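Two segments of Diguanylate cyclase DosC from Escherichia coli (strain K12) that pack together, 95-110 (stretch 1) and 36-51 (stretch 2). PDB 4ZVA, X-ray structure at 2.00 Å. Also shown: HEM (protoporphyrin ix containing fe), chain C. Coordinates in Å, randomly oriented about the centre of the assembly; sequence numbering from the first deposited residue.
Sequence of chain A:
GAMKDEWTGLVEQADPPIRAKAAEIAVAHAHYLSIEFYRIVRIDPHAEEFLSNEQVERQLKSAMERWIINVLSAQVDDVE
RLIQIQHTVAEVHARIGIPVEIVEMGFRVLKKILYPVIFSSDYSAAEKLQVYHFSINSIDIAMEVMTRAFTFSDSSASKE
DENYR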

# COMPACT_ATOMS: atom_id res chain seq x y z
N ARG A 95 -17.34 -14.39 5.67
CA ARG A 95 -18.28 -15.09 6.54
C ARG A 95 -18.50 -14.36 7.86
O ARG A 95 -19.63 -14.24 8.33
CB ARG A 95 -17.79 -16.52 6.83
CG ARG A 95 -17.73 -17.41 5.60
CD ARG A 95 -17.47 -18.86 5.99
NE ARG A 95 -17.14 -19.68 4.83
CZ ARG A 95 -15.91 -20.09 4.53
NH1 ARG A 95 -14.88 -19.75 5.30
NH2 ARG A 95 -15.70 -20.83 3.45
N ILE A 96 -17.42 -13.87 8.45
CA ILE A 96 -17.49 -13.12 9.69
C ILE A 96 -18.23 -11.79 9.49
O ILE A 96 -18.91 -11.30 10.38
CB ILE A 96 -16.09 -12.87 10.28
CG1 ILE A 96 -15.37 -14.20 10.50
CG2 ILE A 96 -16.17 -12.09 11.58
CD1 ILE A 96 -14.05 -14.08 11.22
N GLY A 97 -18.09 -11.22 8.29
CA GLY A 97 -18.75 -9.96 7.98
C GLY A 97 -17.85 -8.76 8.20
O GLY A 97 -18.29 -7.73 8.73
N ILE A 98 -16.59 -8.89 7.81
CA ILE A 98 -15.62 -7.82 7.98
C ILE A 98 -15.55 -6.93 6.73
O ILE A 98 -15.26 -7.42 5.64
CB ILE A 98 -14.22 -8.38 8.28
CG1 ILE A 98 -14.28 -9.34 9.46
CG2 ILE A 98 -13.23 -7.25 8.53
CD1 ILE A 98 -12.98 -10.04 9.74
N PRO A 99 -15.81 -5.63 6.90
CA PRO A 99 -15.82 -4.65 5.81
C PRO A 99 -14.47 -4.56 5.10
O PRO A 99 -13.43 -4.73 5.73
CB PRO A 99 -16.15 -3.33 6.51
CG PRO A 99 -16.83 -3.73 7.77
CD PRO A 99 -16.17 -5.01 8.19
N VAL A 100 -14.50 -4.29 3.79
CA VAL A 100 -13.29 -4.22 2.99
C VAL A 100 -12.34 -3.12 3.48
O VAL A 100 -11.12 -3.29 3.45
CB VAL A 100 -13.62 -3.96 1.50
CG1 VAL A 100 -12.37 -4.08 0.65
CG2 VAL A 100 -14.68 -4.94 1.03
N GLU A 101 -12.90 -2.01 3.94
CA GLU A 101 -12.09 -0.90 4.41
C GLU A 101 -11.47 -1.20 5.77
O GLU A 101 -10.49 -0.57 6.17
CB GLU A 101 -12.92 0.39 4.47
CG GLU A 101 -13.94 0.44 5.59
CD GLU A 101 -15.25 -0.23 5.22
OE1 GLU A 101 -15.38 -0.70 4.07
OE2 GLU A 101 -16.15 -0.28 6.08
N ILE A 102 -12.05 -2.16 6.48
CA ILE A 102 -11.48 -2.61 7.74
C ILE A 102 -10.28 -3.50 7.47
O ILE A 102 -9.25 -3.41 8.15
CB ILE A 102 -12.53 -3.36 8.60
CG1 ILE A 102 -13.62 -2.39 9.05
CG2 ILE A 102 -11.88 -3.99 9.81
CD1 ILE A 102 -13.10 -1.26 9.90
N VAL A 103 -10.40 -4.36 6.47
CA VAL A 103 -9.30 -5.22 6.05
C VAL A 103 -8.16 -4.39 5.46
O VAL A 103 -6.99 -4.60 5.79
CB VAL A 103 -9.76 -6.27 5.02
CG1 VAL A 103 -8.59 -7.11 4.55
CG2 VAL A 103 -10.85 -7.15 5.61
N GLU A 104 -8.52 -3.43 4.61
CA GLU A 104 -7.53 -2.53 4.01
C GLU A 104 -6.76 -1.77 5.08
O GLU A 104 -5.55 -1.59 4.97
CB GLU A 104 -8.22 -1.55 3.05
CG GLU A 104 -7.25 -0.58 2.39
CD GLU A 104 -7.96 0.57 1.69
OE1 GLU A 104 -8.65 0.32 0.68
OE2 GLU A 104 -7.82 1.72 2.16
N MET A 105 -7.48 -1.34 6.11
CA MET A 105 -6.87 -0.66 7.25
C MET A 105 -5.86 -1.56 7.95
O MET A 105 -4.83 -1.10 8.44
CB MET A 105 -7.95 -0.20 8.23
CG MET A 105 -7.42 0.54 9.46
SD MET A 105 -7.05 -0.54 10.85
CE MET A 105 -8.67 -1.19 11.22
N GLY A 106 -6.17 -2.86 8.00
CA GLY A 106 -5.26 -3.83 8.60
C GLY A 106 -3.96 -3.90 7.83
O GLY A 106 -2.88 -3.93 8.42
N PHE A 107 -4.06 -3.92 6.51
CA PHE A 107 -2.88 -3.94 5.65
C PHE A 107 -2.03 -2.69 5.82
O PHE A 107 -0.80 -2.76 5.76
CB PHE A 107 -3.29 -4.08 4.18
CG PHE A 107 -3.59 -5.50 3.77
CD1 PHE A 107 -2.57 -6.35 3.39
CD2 PHE A 107 -4.89 -5.97 3.76
CE1 PHE A 107 -2.84 -7.65 3.01
CE2 PHE A 107 -5.17 -7.27 3.38
CZ PHE A 107 -4.15 -8.11 3.01
N ARG A 108 -2.68 -1.54 6.00
CA ARG A 108 -1.96 -0.29 6.19
C ARG A 108 -1.19 -0.33 7.50
O ARG A 108 -0.04 0.11 7.57
CB ARG A 108 -2.91 0.91 6.16
CG ARG A 108 -2.17 2.24 6.12
CD ARG A 108 -3.13 3.42 6.08
NE ARG A 108 -3.83 3.62 7.34
CZ ARG A 108 -3.29 4.20 8.41
NH1 ARG A 108 -2.04 4.64 8.37
NH2 ARG A 108 -4.00 4.34 9.52
N VAL A 109 -1.83 -0.85 8.54
CA VAL A 109 -1.19 -0.99 9.84
C VAL A 109 0.04 -1.89 9.74
O VAL A 109 1.10 -1.56 10.27
CB VAL A 109 -2.16 -1.58 10.89
CG1 VAL A 109 -1.42 -1.94 12.17
CG2 VAL A 109 -3.28 -0.60 11.18
N LEU A 110 -0.11 -3.01 9.04
CA LEU A 110 0.98 -3.96 8.85
C LEU A 110 2.16 -3.31 8.14
O LEU A 110 3.30 -3.42 8.59
CB LEU A 110 0.50 -5.18 8.06
CG LEU A 110 1.56 -6.23 7.75
CD1 LEU A 110 2.16 -6.79 9.04
CD2 LEU A 110 1.00 -7.35 6.88
CHA HEM C . -8.81 -14.58 9.95
CHB HEM C . -10.16 -10.25 11.65
CHC HEM C . -7.14 -8.16 8.50
CHD HEM C . -5.06 -12.44 7.63
C1A HEM C . -9.42 -13.61 10.71
C2A HEM C . -10.33 -13.82 11.83
C3A HEM C . -10.69 -12.62 12.29
C4A HEM C . -10.04 -11.61 11.49
CMA HEM C . -11.65 -12.34 13.47
CAA HEM C . -10.80 -15.17 12.41
CBA HEM C . -9.59 -15.97 12.89
CGA HEM C . -10.05 -17.13 13.72
O1A HEM C . -11.12 -17.03 14.36
O2A HEM C . -9.33 -18.16 13.74
C1B HEM C . -9.45 -9.30 10.96
C2B HEM C . -9.48 -7.87 11.20
C3B HEM C . -8.64 -7.29 10.33
C4B HEM C . -8.06 -8.34 9.52
CMB HEM C . -10.36 -7.21 12.30
CAB HEM C . -8.27 -5.80 10.12
CBB HEM C . -8.72 -4.79 10.88
C1C HEM C . -6.26 -9.11 8.06
C2C HEM C . -5.04 -8.87 7.32
C3C HEM C . -4.46 -10.06 7.07
C4C HEM C . -5.30 -11.09 7.65
CMC HEM C . -4.55 -7.46 6.92
CAC HEM C . -3.14 -10.40 6.32
CBC HEM C . -2.29 -9.49 5.84
C1D HEM C . -5.87 -13.43 8.16
C2D HEM C . -5.61 -14.85 8.08
C3D HEM C . -6.78 -15.52 8.81
C4D HEM C . -7.63 -14.44 9.25
CMD HEM C . -4.39 -15.52 7.40
CAD HEM C . -7.03 -17.03 9.03
CBD HEM C . -7.17 -17.73 7.68
CGD HEM C . -7.80 -19.09 7.86
O1D HEM C . -7.76 -19.90 6.90
O2D HEM C . -8.35 -19.36 8.96
NA HEM C . -9.27 -12.25 10.53
NB HEM C . -8.57 -9.55 9.93
NC HEM C . -6.39 -10.47 8.24
ND HEM C . -7.06 -13.23 8.85
FE HEM C . -7.97 -11.38 9.18
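Stretch 2 36-51: EFYRIVRIDPHAEEFL

No hydrogen bond joins the two stretches, although they bury 600 Å² between them; van der Waals packing carries the contact, and both touch the heme. Stretch 2 begins as a helix, 36-43, whose axis approaches that of helix 100-110 to 9.8 Å at 133° between N-to-C directions, so the two helices run broadly opposite ways. The register confirms this: CA-CA separations are 6.1 Å for L110-F37, 6.5 Å for G106-V41, 6.5 Å for I102-A47 and 7.6 Å for I98-F50.

At the helical end, the t rotamer of F37 brings its CE1 to 3.2 Å from G106 O, which lies at the ring edge, while V109 CG1 meets I40 CG2 at 3.8 Å. An ideal CB on G106 would come within 2.8 Å of HEM CAB, so the bare glycine leaves room for the heme.

D44 has extended backbone angles (-66/121) and caps the turn that follows, its OD1 accepting from H46 N at 2.9 Å. Here I102 CD1 touches H46 CB at 3.6 Å, and M105 CE lies 4.0 Å from A47 CB.

F50 closes the contact within the type I turn 48-51. I98 CG1 sits over one ring face, 3.7 Å from the centroid and 16° off the normal, a CH-pi contact; P99 CD approaches F50 CZ at 3.7 Å.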

# COMPACT_ATOMS: atom_id res chain seq x y z
N GLU A 36 1.77 -6.70 17.53
CA GLU A 36 1.60 -5.26 17.40
C GLU A 36 0.45 -4.92 16.45
O GLU A 36 -0.29 -3.96 16.67
CB GLU A 36 2.90 -4.60 16.94
CG GLU A 36 2.85 -3.08 16.83
CD GLU A 36 2.75 -2.38 18.18
OE1 GLU A 36 2.75 -3.06 19.23
OE2 GLU A 36 2.69 -1.13 18.19
N PHE A 37 0.32 -5.71 15.38
CA PHE A 37 -0.80 -5.60 14.45
C PHE A 37 -2.13 -5.70 15.19
O PHE A 37 -3.00 -4.85 15.04
CB PHE A 37 -0.70 -6.69 13.38
CG PHE A 37 -1.94 -6.84 12.54
CD1 PHE A 37 -2.13 -6.06 11.41
CD2 PHE A 37 -2.91 -7.79 12.87
CE1 PHE A 37 -3.27 -6.21 10.64
CE2 PHE A 37 -4.04 -7.93 12.10
CZ PHE A 37 -4.22 -7.14 10.98
N TYR A 38 -2.26 -6.74 16.00
CA TYR A 38 -3.48 -7.00 16.75
C TYR A 38 -3.79 -5.85 17.71
O TYR A 38 -4.94 -5.44 17.85
CB TYR A 38 -3.37 -8.32 17.53
CG TYR A 38 -4.67 -8.75 18.17
CD1 TYR A 38 -5.62 -9.46 17.45
CD2 TYR A 38 -4.95 -8.44 19.50
CE1 TYR A 38 -6.81 -9.86 18.04
CE2 TYR A 38 -6.13 -8.83 20.09
CZ TYR A 38 -7.06 -9.54 19.36
OH TYR A 38 -8.25 -9.93 19.94
N ARG A 39 -2.77 -5.36 18.40
CA ARG A 39 -2.95 -4.29 19.37
C ARG A 39 -3.47 -3.01 18.72
O ARG A 39 -4.39 -2.37 19.23
CB ARG A 39 -1.63 -3.99 20.10
CG ARG A 39 -1.78 -2.98 21.23
CD ARG A 39 -0.43 -2.53 21.77
NE ARG A 39 0.33 -1.78 20.78
CZ ARG A 39 0.15 -0.49 20.53
NH1 ARG A 39 -0.76 0.20 21.21
NH2 ARG A 39 0.89 0.12 19.62
N ILE A 40 -2.87 -2.63 17.59
CA ILE A 40 -3.24 -1.40 16.90
C ILE A 40 -4.61 -1.50 16.25
O ILE A 40 -5.42 -0.58 16.32
CB ILE A 40 -2.19 -1.03 15.84
CG1 ILE A 40 -0.84 -0.74 16.51
CG2 ILE A 40 -2.64 0.17 15.02
CD1 ILE A 40 0.27 -0.45 15.54
N VAL A 41 -4.87 -2.64 15.61
CA VAL A 41 -6.17 -2.90 14.99
C VAL A 41 -7.30 -2.84 16.02
O VAL A 41 -8.38 -2.31 15.74
CB VAL A 41 -6.17 -4.27 14.28
CG1 VAL A 41 -7.58 -4.79 14.09
CG2 VAL A 41 -5.42 -4.19 12.96
N ARG A 42 -7.03 -3.37 17.21
CA ARG A 42 -8.00 -3.38 18.31
C ARG A 42 -8.49 -1.98 18.67
O ARG A 42 -9.62 -1.81 19.15
CB ARG A 42 -7.40 -4.05 19.55
CG ARG A 42 -7.54 -5.56 19.57
CD ARG A 42 -8.86 -6.00 20.18
NE ARG A 42 -8.91 -5.74 21.62
CZ ARG A 42 -9.95 -6.03 22.39
NH1 ARG A 42 -11.03 -6.58 21.87
NH2 ARG A 42 -9.91 -5.76 23.69
N ILE A 43 -7.64 -0.98 18.47
CA ILE A 43 -7.98 0.41 18.78
C ILE A 43 -9.18 0.88 17.95
O ILE A 43 -10.04 1.60 18.46
CB ILE A 43 -6.78 1.35 18.52
CG1 ILE A 43 -5.56 0.89 19.31
CG2 ILE A 43 -7.13 2.79 18.89
CD1 ILE A 43 -5.78 0.84 20.80
N ASP A 44 -9.24 0.46 16.69
CA ASP A 44 -10.35 0.81 15.82
C ASP A 44 -11.64 0.17 16.32
O ASP A 44 -11.72 -1.06 16.43
CB ASP A 44 -10.05 0.39 14.38
CG ASP A 44 -11.03 0.99 13.38
OD1 ASP A 44 -12.26 0.90 13.60
OD2 ASP A 44 -10.57 1.54 12.36
N PRO A 45 -12.65 0.99 16.63
CA PRO A 45 -13.94 0.54 17.16
C PRO A 45 -14.66 -0.43 16.22
O PRO A 45 -15.26 -1.39 16.68
CB PRO A 45 -14.74 1.84 17.30
CG PRO A 45 -13.70 2.91 17.41
CD PRO A 45 -12.58 2.46 16.52
N HIS A 46 -14.59 -0.16 14.92
CA HIS A 46 -15.26 -1.00 13.93
C HIS A 46 -14.57 -2.35 13.77
O HIS A 46 -15.17 -3.31 13.28
CB HIS A 46 -15.33 -0.28 12.58
CG HIS A 46 -16.12 0.99 12.60
ND1 HIS A 46 -17.50 1.01 12.60
CD2 HIS A 46 -15.73 2.28 12.62
CE1 HIS A 46 -17.92 2.26 12.62
NE2 HIS A 46 -16.86 3.05 12.63
N ALA A 47 -13.31 -2.42 14.17
CA ALA A 47 -12.53 -3.64 14.05
C ALA A 47 -12.49 -4.40 15.37
O ALA A 47 -12.32 -5.62 15.38
CB ALA A 47 -11.12 -3.33 13.58
N GLU A 48 -12.67 -3.68 16.47
CA GLU A 48 -12.62 -4.27 17.80
C GLU A 48 -13.76 -5.27 17.99
O GLU A 48 -13.65 -6.21 18.77
CB GLU A 48 -12.68 -3.17 18.87
CG GLU A 48 -12.40 -3.64 20.29
CD GLU A 48 -13.63 -4.15 21.00
OE1 GLU A 48 -14.75 -3.82 20.56
OE2 GLU A 48 -13.48 -4.88 22.00
N GLU A 49 -14.86 -5.05 17.27
CA GLU A 49 -16.03 -5.92 17.34
C GLU A 49 -15.70 -7.36 16.95
O GLU A 49 -16.22 -8.30 17.55
CB GLU A 49 -17.14 -5.38 16.44
CG GLU A 49 -18.42 -6.19 16.48
CD GLU A 49 -19.43 -5.74 15.44
OE1 GLU A 49 -19.12 -4.79 14.69
OE2 GLU A 49 -20.52 -6.34 15.36
N PHE A 50 -14.83 -7.51 15.96
CA PHE A 50 -14.50 -8.83 15.44
C PHE A 50 -13.44 -9.54 16.28
O PHE A 50 -13.11 -10.70 16.04
CB PHE A 50 -14.01 -8.72 13.99
CG PHE A 50 -14.99 -8.04 13.08
CD1 PHE A 50 -16.07 -8.73 12.56
CD2 PHE A 50 -14.82 -6.71 12.74
CE1 PHE A 50 -16.97 -8.10 11.71
CE2 PHE A 50 -15.72 -6.07 11.90
CZ PHE A 50 -16.80 -6.77 11.39
N LEU A 51 -12.92 -8.83 17.28
CA LEU A 51 -11.89 -9.38 18.15
C LEU A 51 -12.37 -9.31 19.60
O LEU A 51 -11.97 -8.42 20.35
CB LEU A 51 -10.57 -8.62 17.98
CG LEU A 51 -10.18 -8.28 16.54
CD1 LEU A 51 -8.94 -7.39 16.51
CD2 LEU A 51 -9.95 -9.55 15.72